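Local coordinates for Lin1909 protein (Listeria innocua, PDB 3FIJ) that probably acts as a class I glutamine amidotransferase-like hydrolase of the peptidase C26 family, perhaps cleaving gamma-glutamyl-gamma-aminobutyrate, and binds manganese, at the interface of chains A and B. Sequence-based numbering; all coordinates share one arbitrary frame. Chains: chain A/B, Lin1909 protein.

The interface of chains A and B. Residues chain A 146-147; chain B 86-89.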
# COMPACT_ATOMS: atom_id res chain seq x y z
N ARG A 146 12.83 -5.52 -18.29
CA ARG A 146 11.53 -5.07 -17.81
C ARG A 146 10.47 -5.90 -18.54
O ARG A 146 9.33 -6.00 -18.09
CB ARG A 146 11.34 -3.58 -18.08
CG ARG A 146 12.26 -2.69 -17.25
CD ARG A 146 12.25 -3.13 -15.79
NE ARG A 146 13.20 -2.40 -14.95
CZ ARG A 146 13.58 -2.79 -13.73
NH1 ARG A 146 13.07 -3.91 -13.20
NH2 ARG A 146 14.45 -2.07 -13.03
N VAL A 147 10.86 -6.47 -19.68
CA VAL A 147 9.99 -7.34 -20.45
C VAL A 147 9.65 -8.38 -19.42
O VAL A 147 10.47 -8.64 -18.53
CB VAL A 147 10.75 -8.06 -21.57
CG1 VAL A 147 9.78 -8.62 -22.59
CG2 VAL A 147 11.74 -7.12 -22.18
N ILE B 86 15.93 1.29 -21.54
CA ILE B 86 14.71 0.99 -22.28
C ILE B 86 13.69 0.46 -21.28
O ILE B 86 14.05 -0.08 -20.23
CB ILE B 86 14.91 -0.09 -23.38
CG1 ILE B 86 13.67 -0.13 -24.27
CG2 ILE B 86 15.13 -1.47 -22.76
CD1 ILE B 86 13.77 -1.09 -25.43
N GLY B 87 12.41 0.63 -21.60
CA GLY B 87 11.37 0.16 -20.70
C GLY B 87 10.94 -1.25 -21.04
O GLY B 87 11.66 -1.99 -21.71
N ALA B 88 9.75 -1.62 -20.58
CA ALA B 88 9.21 -2.94 -20.85
C ALA B 88 8.63 -2.99 -22.26
O ALA B 88 8.15 -1.98 -22.78
CB ALA B 88 8.12 -3.28 -19.82
N TYR B 89 8.71 -4.16 -22.88
CA TYR B 89 8.16 -4.38 -24.21
C TYR B 89 7.57 -5.79 -24.28
O TYR B 89 7.82 -6.61 -23.40
CB TYR B 89 9.22 -4.15 -25.29
CG TYR B 89 10.57 -4.80 -25.05
CD1 TYR B 89 10.82 -6.10 -25.49
CD2 TYR B 89 11.59 -4.11 -24.41
CE1 TYR B 89 12.07 -6.68 -25.30
CE2 TYR B 89 12.84 -4.68 -24.22
CZ TYR B 89 13.07 -5.97 -24.67
OH TYR B 89 14.30 -6.55 -24.47
O HOH W 1 13.15 -4.17 -20.62
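One face of the B:Tyr89 ring is met by A:Val147, whose CG2 methyl lies 3.0 Å above the ring plane and is displaced toward the rim carrying CZ and the phenol OH. This is a CH-pi contact, with CG2 3.2 Å from the ring centroid. The spacing to individual ring carbons is too tight to be physical, so the coordinates support the placement of the methyl over the face but no claim about its strength. In A:Val147, CG1 is anti to the backbone N (chi1 -164°), which leaves CG2 beside that N as the branch over the ring; in B:Tyr89, CG sits between the backbone N and the carbonyl carbon (chi1 47°). The other valine methyl, CG1, sits near the backbone carbonyl O of B:Tyr89, but too close to be trusted, and that contact is doubtful.

Beside this pair, A:Arg146 packs through the base of its side chain, its CB lying 3.5 Å from B:Ala88 CA. In return, the B:Ala88 CB methyl comes 3.4 Å from the A:Arg146 backbone O.

No direct polar bond joins the two segments. A water instead bridges the backbones, 2.7 Å from A:Arg146 N, with 156° at the hydrogen, and 2.9 Å from B:Gly87 O. A:Arg146 is poorly ordered, so its contacts, the water bond from its N included, call for caution.

Both segments are loops: A:146-147 precedes strand 154-158, and B:86-89 leads into helix 91-106. The patch hides 161 Å² and belongs to a larger contact between identical chains that is not an exact two-fold. The structure alone does not show whether this contact is biological or due to crystal packing.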